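Local structure of hydrogenase 2 maturation peptidase (Thaumarchaeota archaeon SCGC AB-539-E09, 5TTX) at residues R28-L33 with T147-V151; K63-L67 with V154-L158. The protein probably cleaves a C-terminal peptide from the large subunit of a [NiFe] hydrogenase during its maturation. One frame throughout, in Å; residues are numbered along the deposited sequence.

Contact 1: R28-L33 with T147-V151; sequences RVVDLL and THAAV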
loop_
_atom_site.group_PDB
_atom_site.type_symbol
_atom_site.label_atom_id
_atom_site.label_comp_id
_atom_site.label_asym_id
_atom_site.label_seq_id
_atom_site.Cartn_x
_atom_site.Cartn_y
_atom_site.Cartn_z
ATOM N N ARG A 28 -32.924 -19.517 -32.726
ATOM C CA ARG A 28 -33.447 -19.608 -34.082
ATOM C C ARG A 28 -32.717 -18.650 -35.034
ATOM O O ARG A 28 -32.597 -18.948 -36.225
ATOM C CB ARG A 28 -34.956 -19.361 -34.074
ATOM C CG ARG A 28 -35.797 -20.548 -33.520
ATOM C CD ARG A 28 -35.901 -21.724 -34.520
ATOM N NE ARG A 28 -36.523 -21.261 -35.746
ATOM C CZ ARG A 28 -37.830 -21.323 -35.989
ATOM N NH1 ARG A 28 -38.665 -21.860 -35.091
ATOM N NH2 ARG A 28 -38.302 -20.839 -37.128
ATOM N N VAL A 29 -32.212 -17.516 -34.536
ATOM C CA VAL A 29 -31.351 -16.676 -35.365
ATOM C C VAL A 29 -30.051 -17.406 -35.669
ATOM O O VAL A 29 -29.557 -17.381 -36.802
ATOM C CB VAL A 29 -31.072 -15.317 -34.691
ATOM C CG1 VAL A 29 -29.968 -14.560 -35.488
ATOM C CG2 VAL A 29 -32.354 -14.462 -34.591
ATOM N N VAL A 30 -29.484 -18.083 -34.672
ATOM C CA VAL A 30 -28.283 -18.876 -34.928
ATOM C C VAL A 30 -28.540 -19.902 -36.026
ATOM O O VAL A 30 -27.688 -20.111 -36.898
ATOM C CB VAL A 30 -27.793 -19.534 -33.626
ATOM C CG1 VAL A 30 -26.662 -20.538 -33.909
ATOM C CG2 VAL A 30 -27.325 -18.446 -32.675
ATOM N N ASP A 31 -29.722 -20.548 -36.014
ATOM C CA ASP A 31 -30.066 -21.481 -37.085
ATOM C C ASP A 31 -29.995 -20.805 -38.446
ATOM O O ASP A 31 -29.448 -21.372 -39.398
ATOM C CB ASP A 31 -31.471 -22.058 -36.893
ATOM C CG ASP A 31 -31.589 -22.948 -35.680
ATOM O OD1 ASP A 31 -30.563 -23.209 -35.009
ATOM O OD2 ASP A 31 -32.725 -23.392 -35.406
ATOM N N LEU A 32 -30.548 -19.594 -38.565
ATOM C CA LEU A 32 -30.467 -18.884 -39.838
ATOM C C LEU A 32 -29.021 -18.619 -40.225
ATOM O O LEU A 32 -28.617 -18.885 -41.363
ATOM C CB LEU A 32 -31.257 -17.581 -39.775
ATOM C CG LEU A 32 -32.775 -17.737 -39.715
ATOM C CD1 LEU A 32 -33.420 -16.358 -39.571
ATOM C CD2 LEU A 32 -33.318 -18.478 -40.987
ATOM N N LEU A 33 -28.219 -18.114 -39.284
ATOM C CA LEU A 33 -26.819 -17.789 -39.571
ATOM C C LEU A 33 -26.020 -19.035 -39.941
ATOM O O LEU A 33 -25.269 -19.033 -40.921
ATOM C CB LEU A 33 -26.195 -17.083 -38.370
ATOM C CG LEU A 33 -26.771 -15.693 -38.117
ATOM C CD1 LEU A 33 -26.293 -15.155 -36.786
ATOM C CD2 LEU A 33 -26.365 -14.749 -39.252
ATOM N N THR A 147 -36.595 -12.806 -36.613
ATOM C CA THR A 147 -35.331 -13.512 -36.781
ATOM C C THR A 147 -34.621 -13.049 -38.050
ATOM O O THR A 147 -33.401 -12.865 -38.054
ATOM C CB THR A 147 -35.533 -15.029 -36.816
ATOM O OG1 THR A 147 -36.416 -15.394 -37.880
ATOM C CG2 THR A 147 -36.078 -15.536 -35.493
ATOM N N HIS A 148 -35.375 -12.808 -39.124
ATOM C CA HIS A 148 -34.741 -12.364 -40.360
ATOM C C HIS A 148 -34.210 -10.948 -40.217
ATOM O O HIS A 148 -33.140 -10.629 -40.742
ATOM C CB HIS A 148 -35.723 -12.480 -41.534
ATOM C CG HIS A 148 -36.201 -13.877 -41.735
ATOM N ND1 HIS A 148 -35.433 -14.839 -42.355
ATOM C CD2 HIS A 148 -37.325 -14.501 -41.321
ATOM C CE1 HIS A 148 -36.075 -15.992 -42.333
ATOM N NE2 HIS A 148 -37.230 -15.811 -41.722
ATOM N N ALA A 149 -34.939 -10.095 -39.497
ATOM C CA ALA A 149 -34.457 -8.746 -39.223
ATOM C C ALA A 149 -33.203 -8.778 -38.352
ATOM O O ALA A 149 -32.247 -8.027 -38.589
ATOM C CB ALA A 149 -35.557 -7.929 -38.547
ATOM N N ALA A 150 -33.189 -9.650 -37.345
ATOM C CA ALA A 150 -32.017 -9.755 -36.498
ATOM C C ALA A 150 -30.824 -10.219 -37.310
ATOM O O ALA A 150 -29.704 -9.742 -37.103
ATOM C CB ALA A 150 -32.291 -10.703 -35.325
ATOM N N VAL A 151 -31.056 -11.120 -38.271
ATOM C CA VAL A 151 -29.970 -11.582 -39.132
ATOM C C VAL A 151 -29.317 -10.393 -39.831
ATOM O O VAL A 151 -28.092 -10.257 -39.848
ATOM C CB VAL A 151 -30.498 -12.629 -40.134
ATOM C CG1 VAL A 151 -29.546 -12.807 -41.343
ATOM C CG2 VAL A 151 -30.700 -13.953 -39.434
#

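Contact 2: K63-L67 with V154-L158; sequences KVIFL and VLEAL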
loop_
_atom_site.group_PDB
_atom_site.type_symbol
_atom_site.label_atom_id
_atom_site.label_comp_id
_atom_site.label_asym_id
_atom_site.label_seq_id
_atom_site.Cartn_x
_atom_site.Cartn_y
_atom_site.Cartn_z
ATOM N N LYS A 63 -15.022 -10.028 -30.346
ATOM C CA LYS A 63 -16.295 -9.353 -30.505
ATOM C C LYS A 63 -17.391 -10.364 -30.202
ATOM O O LYS A 63 -17.279 -11.533 -30.578
ATOM C CB LYS A 63 -16.412 -8.751 -31.913
ATOM C CG LYS A 63 -17.712 -8.044 -32.206
ATOM C CD LYS A 63 -17.658 -7.391 -33.568
ATOM C CE LYS A 63 -18.963 -6.686 -33.909
ATOM N NZ LYS A 63 -19.115 -5.450 -33.088
ATOM N N VAL A 64 -18.414 -9.929 -29.468
ATOM C CA VAL A 64 -19.537 -10.784 -29.095
ATOM C C VAL A 64 -20.834 -10.069 -29.422
ATOM O O VAL A 64 -20.974 -8.866 -29.169
ATOM C CB VAL A 64 -19.526 -11.176 -27.603
ATOM C CG1 VAL A 64 -20.664 -12.115 -27.332
ATOM C CG2 VAL A 64 -18.250 -11.874 -27.265
ATOM N N ILE A 65 -21.778 -10.819 -29.985
ATOM C CA ILE A 65 -23.152 -10.383 -30.210
ATOM C C ILE A 65 -24.062 -11.393 -29.531
ATOM O O ILE A 65 -24.011 -12.588 -29.855
ATOM C CB ILE A 65 -23.471 -10.292 -31.711
ATOM C CG1 ILE A 65 -22.527 -9.311 -32.390
ATOM C CG2 ILE A 65 -24.946 -9.952 -31.972
ATOM C CD1 ILE A 65 -22.793 -9.193 -33.904
ATOM N N PHE A 66 -24.885 -10.925 -28.591
ATOM C CA PHE A 66 -25.841 -11.766 -27.874
ATOM C C PHE A 66 -27.235 -11.504 -28.412
ATOM O O PHE A 66 -27.633 -10.341 -28.586
ATOM C CB PHE A 66 -25.856 -11.494 -26.358
ATOM C CG PHE A 66 -24.829 -12.271 -25.596
ATOM C CD1 PHE A 66 -25.123 -13.526 -25.097
ATOM C CD2 PHE A 66 -23.552 -11.746 -25.379
ATOM C CE1 PHE A 66 -24.159 -14.261 -24.403
ATOM C CE2 PHE A 66 -22.594 -12.466 -24.674
ATOM C CZ PHE A 66 -22.897 -13.730 -24.192
ATOM N N LEU A 67 -27.983 -12.582 -28.631
ATOM C CA LEU A 67 -29.374 -12.504 -29.059
ATOM C C LEU A 67 -30.243 -13.214 -28.032
ATOM O O LEU A 67 -29.957 -14.360 -27.644
ATOM C CB LEU A 67 -29.552 -13.119 -30.451
ATOM C CG LEU A 67 -28.730 -12.429 -31.551
ATOM C CD1 LEU A 67 -28.062 -13.515 -32.322
ATOM C CD2 LEU A 67 -29.605 -11.632 -32.475
ATOM N N VAL A 154 -27.204 -8.460 -37.370
ATOM C CA VAL A 154 -25.956 -9.191 -37.183
ATOM C C VAL A 154 -25.012 -8.963 -38.355
ATOM O O VAL A 154 -23.818 -8.681 -38.175
ATOM C CB VAL A 154 -26.254 -10.684 -36.990
ATOM C CG1 VAL A 154 -24.966 -11.491 -37.071
ATOM C CG2 VAL A 154 -26.949 -10.886 -35.675
ATOM N N LEU A 155 -25.520 -9.102 -39.578
ATOM C CA LEU A 155 -24.625 -8.959 -40.725
ATOM C C LEU A 155 -24.112 -7.530 -40.838
ATOM O O LEU A 155 -22.947 -7.325 -41.187
ATOM C CB LEU A 155 -25.324 -9.399 -42.015
ATOM C CG LEU A 155 -25.647 -10.895 -42.183
ATOM C CD1 LEU A 155 -26.366 -11.186 -43.522
ATOM C CD2 LEU A 155 -24.393 -11.755 -42.087
ATOM N N GLU A 156 -24.940 -6.533 -40.507
ATOM C CA GLU A 156 -24.468 -5.156 -40.609
ATOM C C GLU A 156 -23.418 -4.867 -39.558
ATOM O O GLU A 156 -22.405 -4.221 -39.849
ATOM C CB GLU A 156 -25.604 -4.169 -40.455
ATOM C CG GLU A 156 -26.614 -4.205 -41.563
ATOM C CD GLU A 156 -27.881 -3.477 -41.168
ATOM O OE1 GLU A 156 -28.789 -3.369 -42.021
ATOM O OE2 GLU A 156 -27.952 -3.011 -40.004
ATOM N N ALA A 157 -23.653 -5.335 -38.331
ATOM C CA ALA A 157 -22.694 -5.156 -37.253
ATOM C C ALA A 157 -21.327 -5.693 -37.629
ATOM O O ALA A 157 -20.309 -5.143 -37.204
ATOM C CB ALA A 157 -23.191 -5.865 -35.994
ATOM N N LEU A 158 -21.285 -6.755 -38.425
ATOM C CA LEU A 158 -20.049 -7.418 -38.806
ATOM C C LEU A 158 -19.510 -6.962 -40.153
ATOM O O LEU A 158 -18.444 -7.430 -40.568
ATOM C CB LEU A 158 -20.259 -8.938 -38.824
ATOM C CG LEU A 158 -20.617 -9.548 -37.468
ATOM C CD1 LEU A 158 -20.907 -11.052 -37.566
ATOM C CD2 LEU A 158 -19.473 -9.276 -36.500
HETATM O O HOH W 1 -20.254 -3.434 -34.984
#

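Contact 1: R28-L33 with T147-V151
Both segments are helical, and each is part of a longer helix. Their axes approach to 9.2 Å and cross at -59°, with N-to-C directions 59° apart. The backbones come nearest at V29 and T147, whose CA atoms are 5.3 Å apart. The beta-branched V29 and T147 and the small A150 meet at this point. V29 sends CG2 to within 3.8 Å of T147 CA and also 3.8 Å from A150 CB, so this methyl group fills the space between T147 and A150, one helical turn apart. Its other methyl, CG1, lies 4.1 Å from V151 CG2.

One turn further along, L32 points at the second helix. Its CD1 is 3.6 Å from V151 CG2 and 3.6 Å from T147 OG1. The same methyl sits over one face of the H148 ring, 4.0 Å from its centroid, in a CH-pi contact. L33 extends the packing with CD2 4.3 Å from V151 CG1, and at the other end R28 CB lies 4.2 Å from T147 CG2. No hydrogen bond joins the segments. The T147 hydroxyl is instead bonded to E144 O within its own helix. D31 is out of reach of the second segment; it forms a salt bridge with R18.

The contact joins helix 25-34 to the C-terminal helix 141-158, two helices packed on the same face of the sheet of this alpha/beta fold. V29 and A150 also touch L67 on the central strand 63-69. A150 further meets L79 of the edge strand 79-83, so the helix pair rests against the sheet.

Contact 2: K63-L67 with V154-L158
K63 begins the strand, and its side chain is extended through chi3 toward A157 and L158. Its CE lies 3.7 Å from L158 CD2, an aliphatic contact. The ammonium group reaches the helix through a water: K63 NZ donates to the water at 3.0 Å, and the water donates to A157 O at 2.8 Å. K63 NZ also has a long, weak ion pair with E122. V64 points to the other side of the strand and takes no part. I65 faces the helix and makes the central contacts. Its CD1 is 3.9 Å from A157 CB and 4.2 Å from L158 CG, while CG2 lies 4.3 Å from V154 CG2. F66 again faces the other side, where it packs on M99 of the second subunit. L67 closes the row with CD2 4.2 Å from V154 CG2.

The strand and helix run nearly antiparallel, at 165°, with their axes 10.6 Å apart. Strand alternation thus gives K63, I65 and L67 to the helix. Strand 63-69 is central in the sheet, and backbone hydrogen bonds tie K63 and I65 to strand 10-15 and V64 to strand 122-128.

The chemistry is graded along the strand. Aliphatic packing holds the buried part at I65 and L67, with no direct hydrogen bond between the segments. At the partly exposed K63, a water bridges to the A157 main-chain carbonyl.

In the fold
Contacts 1 and 2 share helix 141-158, which meets helix 25-34 through residues 147-151 and strand 63-69 through residues 154-158. Their centres are 11 Å apart, and their apolar parts touch. V29 CG1 is 3.8 Å from L67 CD1, A150 CB is 4.0 Å from L67 CD2, and L33 CD1 is 3.9 Å from V154 CG1. L67 therefore touches both helices. The segments alternate along the chain, and the C-terminal helix packs on elements from much earlier in the sequence. Both contacts belong to the packing of helices on the sheet in this hydrogenase maturation protease fold.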